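Local coordinates for protein guanine nucleotide exchange factor p115rhogef (Homo sapiens, PDB 1IAP) that probably promotes nucleotide exchange on Rho GTPases and, through the all-helical RGS-like domain described here, probably engages heterotrimeric G-protein alpha subunits, at residues A[29-34]-A[171-176]; A[35-40]-A[103-108]; A[53-58]-A[96-101]. All blocks are in the same frame, centred on the assembly; numbering follows the deposited sequence.

Contact 1 of 3, residues A[29-34]-A[171-176]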
# COMPACT_ATOMS: atom_id res chain seq x y z
N PHE A 29 -6.16 11.74 -2.23
CA PHE A 29 -7.29 10.83 -2.11
C PHE A 29 -7.29 10.14 -0.76
O PHE A 29 -6.49 10.46 0.12
CB PHE A 29 -7.21 9.71 -3.18
CG PHE A 29 -7.06 10.21 -4.59
CD1 PHE A 29 -5.80 10.35 -5.16
CD2 PHE A 29 -8.18 10.49 -5.36
CE1 PHE A 29 -5.66 10.76 -6.49
CE2 PHE A 29 -8.05 10.90 -6.69
CZ PHE A 29 -6.79 11.04 -7.25
N GLU A 30 -8.23 9.20 -0.59
CA GLU A 30 -8.31 8.40 0.63
C GLU A 30 -7.30 7.28 0.40
O GLU A 30 -7.40 6.53 -0.56
CB GLU A 30 -9.72 7.83 0.82
CG GLU A 30 -10.70 8.80 1.46
CD GLU A 30 -10.30 9.19 2.88
OE1 GLU A 30 -9.66 10.25 3.06
OE2 GLU A 30 -10.64 8.43 3.82
N PRO A 31 -6.28 7.19 1.27
CA PRO A 31 -5.21 6.20 1.22
C PRO A 31 -5.61 4.75 1.51
O PRO A 31 -4.90 3.82 1.13
CB PRO A 31 -4.23 6.72 2.27
CG PRO A 31 -5.14 7.29 3.30
CD PRO A 31 -6.13 8.06 2.46
N GLY A 32 -6.74 4.57 2.19
CA GLY A 32 -7.21 3.24 2.55
C GLY A 32 -7.15 2.15 1.49
O GLY A 32 -6.48 1.14 1.69
N PRO A 33 -7.85 2.33 0.36
CA PRO A 33 -7.88 1.36 -0.74
C PRO A 33 -6.53 0.86 -1.24
O PRO A 33 -6.33 -0.35 -1.37
CB PRO A 33 -8.64 2.12 -1.83
CG PRO A 33 -9.60 2.95 -1.04
CD PRO A 33 -8.70 3.49 0.05
N LEU A 34 -5.61 1.77 -1.52
CA LEU A 34 -4.29 1.39 -2.00
C LEU A 34 -3.50 0.66 -0.91
O LEU A 34 -2.89 -0.36 -1.18
CB LEU A 34 -3.50 2.61 -2.49
CG LEU A 34 -2.06 2.39 -3.00
CD1 LEU A 34 -2.02 1.39 -4.16
CD2 LEU A 34 -1.47 3.72 -3.44
N GLU A 171 -4.61 13.38 13.53
CA GLU A 171 -3.37 12.73 13.93
C GLU A 171 -3.46 11.21 13.89
O GLU A 171 -2.48 10.53 13.58
CB GLU A 171 -2.94 13.20 15.31
CG GLU A 171 -2.56 14.68 15.36
CD GLU A 171 -2.45 15.24 16.77
OE1 GLU A 171 -2.49 16.48 16.92
OE2 GLU A 171 -2.33 14.45 17.74
N GLU A 172 -4.63 10.67 14.21
CA GLU A 172 -4.87 9.24 14.20
C GLU A 172 -4.79 8.73 12.76
O GLU A 172 -4.19 7.69 12.49
CB GLU A 172 -6.24 8.93 14.81
CG GLU A 172 -6.66 7.47 14.77
CD GLU A 172 -8.03 7.24 15.40
OE1 GLU A 172 -8.09 6.80 16.57
OE2 GLU A 172 -9.06 7.48 14.72
N LYS A 173 -5.36 9.50 11.84
CA LYS A 173 -5.35 9.13 10.43
C LYS A 173 -3.95 9.18 9.82
O LYS A 173 -3.51 8.22 9.19
CB LYS A 173 -6.31 10.02 9.64
CG LYS A 173 -6.38 9.72 8.15
CD LYS A 173 -7.53 10.49 7.50
CE LYS A 173 -7.54 10.31 5.99
NZ LYS A 173 -6.35 10.93 5.33
N SER A 174 -3.24 10.28 10.01
CA SER A 174 -1.91 10.41 9.45
C SER A 174 -0.95 9.37 10.04
O SER A 174 -0.10 8.82 9.33
CB SER A 174 -1.37 11.83 9.64
OG SER A 174 -1.19 12.12 11.01
N ALA A 175 -1.13 9.06 11.32
CA ALA A 175 -0.29 8.06 11.98
C ALA A 175 -0.56 6.67 11.40
O ALA A 175 0.37 5.90 11.15
CB ALA A 175 -0.54 8.06 13.47
N ALA A 176 -1.83 6.38 11.13
CA ALA A 176 -2.24 5.10 10.56
C ALA A 176 -1.64 4.92 9.16
O ALA A 176 -1.23 3.82 8.79
CB ALA A 176 -3.76 5.01 10.50
O HOH W 1 -5.18 10.96 2.77
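Lys-173 reaches from the first turn of helix 171-187 to Glu-30 and Pro-31, near the start of helix 32-43, and a single long side chain does most of the bridging. The closest backbone pair, Pro-31 CA and Lys-173 CA, is still 9.7 Å apart. Lys-173 covers that gap because its chain runs extended through three torsions, with CG anti to the backbone N (chi1 -180°), and turns only at the last bond, where chi4 of -66° swings NZ aside. Glu-30 meets it at about a right angle: its chain bends at chi2 (-64°), bringing OE1 against the methylene CE of Lys-173 at 3.6 Å. The charged atoms stay farther apart, Glu-30 OE1 lying 4.1 Å from Lys-173 NZ, too long for a salt bridge. Pro-31 CD comes to 4.1 Å from Lys-173 NZ, the two side chains meeting at a slant. The ammonium instead gives a proton to a water 2.8 Å from Lys-173 NZ, and that water donates to the carbonyl oxygen of Phe-29 at 3.0 Å, where the chain has just left helix 15-28. Val-68 and Ser-168 also touch the Lys-173 side chain. This is a case in which a water, and not the nearby carboxylate, carries the directional bonding of a lysine across a contact, while the carboxylate adds a loose electrostatic component that probably favours the charged form.

Contact 2 of 3, residues A[35-40]-A[103-108]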
# COMPACT_ATOMS: atom_id res chain seq x y z
N LEU A 35 -3.54 1.19 0.31
CA LEU A 35 -2.82 0.58 1.42
C LEU A 35 -3.34 -0.83 1.71
O LEU A 35 -2.57 -1.73 2.04
CB LEU A 35 -2.94 1.45 2.67
CG LEU A 35 -2.25 2.82 2.58
CD1 LEU A 35 -2.59 3.64 3.81
CD2 LEU A 35 -0.75 2.65 2.42
N CYS A 36 -4.65 -1.00 1.56
CA CYS A 36 -5.30 -2.29 1.78
C CYS A 36 -4.78 -3.32 0.78
O CYS A 36 -4.42 -4.44 1.15
CB CYS A 36 -6.82 -2.12 1.66
SG CYS A 36 -7.76 -3.64 1.77
N CYS A 37 -4.72 -2.93 -0.49
CA CYS A 37 -4.24 -3.82 -1.55
C CYS A 37 -2.78 -4.24 -1.32
O CYS A 37 -2.42 -5.39 -1.55
CB CYS A 37 -4.37 -3.15 -2.92
SG CYS A 37 -6.06 -3.03 -3.55
N LEU A 38 -1.96 -3.30 -0.87
CA LEU A 38 -0.55 -3.59 -0.61
C LEU A 38 -0.40 -4.58 0.55
O LEU A 38 0.38 -5.52 0.46
CB LEU A 38 0.22 -2.29 -0.32
CG LEU A 38 0.24 -1.22 -1.41
CD1 LEU A 38 1.03 0.02 -0.93
CD2 LEU A 38 0.85 -1.77 -2.69
N HIS A 39 -1.16 -4.37 1.62
CA HIS A 39 -1.09 -5.26 2.77
C HIS A 39 -1.64 -6.65 2.46
O HIS A 39 -1.19 -7.64 3.03
CB HIS A 39 -1.81 -4.65 3.97
CG HIS A 39 -1.05 -3.55 4.64
ND1 HIS A 39 -1.22 -3.23 5.96
CD2 HIS A 39 -0.12 -2.69 4.16
CE1 HIS A 39 -0.43 -2.22 6.28
NE2 HIS A 39 0.25 -1.87 5.19
N ALA A 40 -2.60 -6.70 1.55
CA ALA A 40 -3.22 -7.96 1.14
C ALA A 40 -2.21 -8.80 0.37
O ALA A 40 -2.17 -10.02 0.49
CB ALA A 40 -4.44 -7.70 0.29
N GLN A 103 -10.59 -7.16 -4.66
CA GLN A 103 -11.32 -6.99 -5.91
C GLN A 103 -12.17 -5.72 -5.87
O GLN A 103 -12.20 -4.96 -6.84
CB GLN A 103 -12.19 -8.22 -6.18
CG GLN A 103 -12.60 -8.40 -7.64
CD GLN A 103 -13.74 -7.49 -8.05
OE1 GLN A 103 -13.67 -6.83 -9.09
NE2 GLN A 103 -14.80 -7.46 -7.25
N SER A 104 -12.81 -5.47 -4.74
CA SER A 104 -13.66 -4.30 -4.56
C SER A 104 -12.92 -2.96 -4.46
O SER A 104 -13.55 -1.90 -4.39
CB SER A 104 -14.56 -4.48 -3.33
OG SER A 104 -13.80 -4.70 -2.16
N GLN A 105 -11.59 -3.00 -4.43
CA GLN A 105 -10.79 -1.77 -4.35
C GLN A 105 -10.17 -1.42 -5.70
O GLN A 105 -9.68 -0.31 -5.89
CB GLN A 105 -9.66 -1.92 -3.32
CG GLN A 105 -10.06 -2.45 -1.96
CD GLN A 105 -11.09 -1.59 -1.25
OE1 GLN A 105 -10.92 -0.38 -1.12
NE2 GLN A 105 -12.16 -2.22 -0.79
N GLN A 106 -10.19 -2.38 -6.63
CA GLN A 106 -9.61 -2.19 -7.96
C GLN A 106 -10.03 -0.92 -8.70
O GLN A 106 -9.19 -0.27 -9.32
CB GLN A 106 -9.84 -3.42 -8.84
CG GLN A 106 -9.09 -4.66 -8.39
CD GLN A 106 -7.58 -4.44 -8.31
OE1 GLN A 106 -6.97 -4.66 -7.26
NE2 GLN A 106 -6.98 -4.01 -9.41
N VAL A 107 -11.31 -0.57 -8.64
CA VAL A 107 -11.80 0.63 -9.32
C VAL A 107 -11.16 1.91 -8.78
O VAL A 107 -10.62 2.70 -9.55
CB VAL A 107 -13.35 0.74 -9.24
CG1 VAL A 107 -13.81 2.11 -9.74
CG2 VAL A 107 -14.00 -0.35 -10.08
N ALA A 108 -11.21 2.10 -7.46
CA ALA A 108 -10.63 3.28 -6.83
C ALA A 108 -9.13 3.39 -7.06
O ALA A 108 -8.63 4.45 -7.45
CB ALA A 108 -10.93 3.29 -5.34
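Cys-37 on helix 32-43 turns its thiol to the bend between helices 91-103 and 106-121, where Gln-105 and Gln-106 receive it. The van der Waals part comes first. Cys-37 SG rests 3.8 Å from Gln-105 CB, so the sulfur meets the root of the glutamine and not its amide. With chi1 of -74° setting SG anti to the carbonyl carbon, the sulfur leaves the helix surface in the direction of Gln-105. Cys-37 and Gln-105 also give the closest backbone approach, 7.4 Å between Cys-37 CA and Gln-105 CA.

A looser, polar approach comes from Gln-106. Its CB points away from helix 32-43, yet the chain folds back at chi2 (-57°) and brings OE1 to 4.2 Å from Cys-37 SG, too far to count as more than proximity.

Hydrogen bonding lies within the bend and around it. Residues 103 to 106 form a type I beta turn, closed by Gln-106 N to Gln-103 O at 3.3 Å. Ser-104 OG is tied back to the carbonyl oxygen of Val-101, and Gln-105 NE2 makes weak bonds to the carbonyls of Pro-72 and Val-101, which help to hold this buried amide.

Helix 32-43 is enclosed from several directions here: Val-102 of helix 91-103 also touches Cys-37, Cys-36 lies against Phe-62 of helix 48-63, and His-39 bonds through NE2 to the carbonyl of Ala-180 in helix 171-187. The 103-106 bend thus closes over one flank of a central helix in a surround made entirely of helices and loops.

Contact 3 of 3, residues A[53-58]-A[96-101]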
# COMPACT_ATOMS: atom_id res chain seq x y z
N LYS A 53 -2.18 -14.07 11.87
CA LYS A 53 -2.03 -12.90 12.73
C LYS A 53 -2.08 -11.62 11.89
O LYS A 53 -2.66 -10.62 12.30
CB LYS A 53 -0.70 -12.95 13.49
CG LYS A 53 -0.58 -14.08 14.49
CD LYS A 53 0.79 -14.08 15.15
CE LYS A 53 0.91 -15.21 16.15
NZ LYS A 53 2.28 -15.27 16.75
N ALA A 54 -1.46 -11.68 10.71
CA ALA A 54 -1.43 -10.54 9.79
C ALA A 54 -2.83 -10.21 9.28
O ALA A 54 -3.14 -9.04 9.02
CB ALA A 54 -0.50 -10.84 8.63
N PHE A 55 -3.67 -11.22 9.13
CA PHE A 55 -5.03 -11.01 8.66
C PHE A 55 -5.87 -10.28 9.70
O PHE A 55 -6.71 -9.45 9.35
CB PHE A 55 -5.70 -12.33 8.27
CG PHE A 55 -7.14 -12.17 7.87
CD1 PHE A 55 -7.48 -11.57 6.67
CD2 PHE A 55 -8.16 -12.56 8.74
CE1 PHE A 55 -8.81 -11.34 6.33
CE2 PHE A 55 -9.50 -12.34 8.41
CZ PHE A 55 -9.82 -11.73 7.20
N LEU A 56 -5.65 -10.59 10.98
CA LEU A 56 -6.38 -9.94 12.06
C LEU A 56 -6.04 -8.45 12.06
O LEU A 56 -6.92 -7.60 12.24
CB LEU A 56 -6.03 -10.56 13.41
CG LEU A 56 -6.28 -12.07 13.55
CD1 LEU A 56 -5.86 -12.53 14.94
CD2 LEU A 56 -7.73 -12.40 13.30
N ASP A 57 -4.76 -8.13 11.84
CA ASP A 57 -4.31 -6.74 11.79
C ASP A 57 -4.95 -6.06 10.58
O ASP A 57 -5.41 -4.92 10.67
CB ASP A 57 -2.78 -6.66 11.65
CG ASP A 57 -2.05 -7.16 12.89
OD1 ASP A 57 -2.65 -7.24 13.98
OD2 ASP A 57 -0.84 -7.45 12.76
N PHE A 58 -4.96 -6.78 9.46
CA PHE A 58 -5.54 -6.31 8.21
C PHE A 58 -7.02 -6.01 8.46
O PHE A 58 -7.54 -5.01 7.99
CB PHE A 58 -5.36 -7.38 7.14
CG PHE A 58 -6.02 -7.07 5.82
CD1 PHE A 58 -5.32 -6.42 4.81
CD2 PHE A 58 -7.33 -7.48 5.57
CE1 PHE A 58 -5.90 -6.19 3.56
CE2 PHE A 58 -7.92 -7.26 4.32
CZ PHE A 58 -7.20 -6.61 3.31
N ARG A 96 -10.27 -16.05 0.55
CA ARG A 96 -11.47 -15.57 -0.14
C ARG A 96 -11.83 -14.16 0.30
O ARG A 96 -12.11 -13.30 -0.54
CB ARG A 96 -12.67 -16.50 0.11
CG ARG A 96 -12.51 -17.91 -0.43
CD ARG A 96 -13.79 -18.70 -0.27
NE ARG A 96 -13.61 -20.11 -0.60
CZ ARG A 96 -14.58 -20.92 -1.02
NH1 ARG A 96 -15.82 -20.46 -1.18
NH2 ARG A 96 -14.32 -22.20 -1.27
N PHE A 97 -11.83 -13.93 1.61
CA PHE A 97 -12.13 -12.61 2.16
C PHE A 97 -11.15 -11.57 1.62
O PHE A 97 -11.55 -10.48 1.20
CB PHE A 97 -12.07 -12.62 3.69
CG PHE A 97 -13.26 -13.28 4.35
CD1 PHE A 97 -14.47 -13.40 3.68
CD2 PHE A 97 -13.16 -13.77 5.65
CE1 PHE A 97 -15.56 -14.00 4.29
CE2 PHE A 97 -14.25 -14.37 6.27
CZ PHE A 97 -15.45 -14.48 5.59
N VAL A 98 -9.87 -11.91 1.63
CA VAL A 98 -8.83 -11.01 1.13
C VAL A 98 -9.02 -10.71 -0.36
O VAL A 98 -9.03 -9.54 -0.75
CB VAL A 98 -7.41 -11.59 1.37
CG1 VAL A 98 -6.36 -10.72 0.70
CG2 VAL A 98 -7.14 -11.67 2.85
N GLN A 99 -9.20 -11.75 -1.17
CA GLN A 99 -9.39 -11.56 -2.61
C GLN A 99 -10.65 -10.75 -2.95
O GLN A 99 -10.63 -9.92 -3.86
CB GLN A 99 -9.42 -12.91 -3.34
CG GLN A 99 -8.17 -13.76 -3.17
CD GLN A 99 -6.90 -13.14 -3.75
OE1 GLN A 99 -6.76 -11.91 -3.82
NE2 GLN A 99 -5.96 -13.99 -4.14
N GLU A 100 -11.74 -10.98 -2.22
CA GLU A 100 -12.99 -10.26 -2.44
C GLU A 100 -12.84 -8.79 -2.03
O GLU A 100 -13.41 -7.90 -2.68
CB GLU A 100 -14.14 -10.89 -1.67
CG GLU A 100 -14.65 -12.20 -2.25
CD GLU A 100 -15.92 -12.69 -1.57
OE1 GLU A 100 -16.98 -12.05 -1.74
OE2 GLU A 100 -15.85 -13.71 -0.85
N VAL A 101 -12.11 -8.56 -0.95
CA VAL A 101 -11.88 -7.20 -0.48
C VAL A 101 -11.00 -6.45 -1.48
O VAL A 101 -11.28 -5.31 -1.84
CB VAL A 101 -11.21 -7.18 0.91
CG1 VAL A 101 -10.64 -5.79 1.20
CG2 VAL A 101 -12.22 -7.57 1.99
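Helices 53-58 and 96-101 run in broadly the same direction, their axes 12.0 Å apart at closest approach and crossing at 39°, with Phe-55 and Val-98 as the nearest backbone pair. A separation this wide is bridged mainly by two phenylalanine rings, Phe-55 and Phe-58, met by valines and by Phe-97. Phe-55, with CG anti to the backbone N (chi1 176°), extends its ring across the gap, and its CD1 lies 3.8 Å from Val-98 CG2; the two side chains pass each other in opposite directions. The far end of the same ring reaches Phe-97, with Phe-55 CZ 4.2 Å from Phe-97 CD2, an oblique meeting of two aromatics. One turn further on, Phe-58 takes the same extended posture and receives the methyl Val-101 CG1 at the edge of its ring, near the ring plane, 4.1 Å from Phe-58 CZ. Every one of these contacts is apolar. Cys-36 of helix 32-43 touches both Phe-58 and Val-101, and Phe-97 continues onto Val-77 and Leu-81 of helix 75-81. Two helices spaced by phenylalanines and valines, with a third helix closing the layer, form part of the hydrophobic core of the helical bundle of an RGS-like domain.

From the N terminus, the chain leaves helix 15-28 and enters contact 1 at 29-34, then immediately supplies 35-40 to contact 2, so that the two contacts draw on successive parts of the same run. Helix 48-63 follows and gives 53-58 to contact 3, which closes first, when helix 91-103 returns with 96-101. Contact 2 closes next at 103-108, and contact 1 last at 171-176. The three loops are therefore nested without crossing. Contacts 1 and 2 touch where Pro-33 CB meets Gln-105 OE1, while Ala-40 of contact 2 packs on Phe-58 and Val-98 of contact 3. Contact 1 ties the start of helix 32-43 to helix 171-187, contact 2 ties the same helix to the turn before helix 106-121, and contact 3 joins helices 48-63 and 91-103.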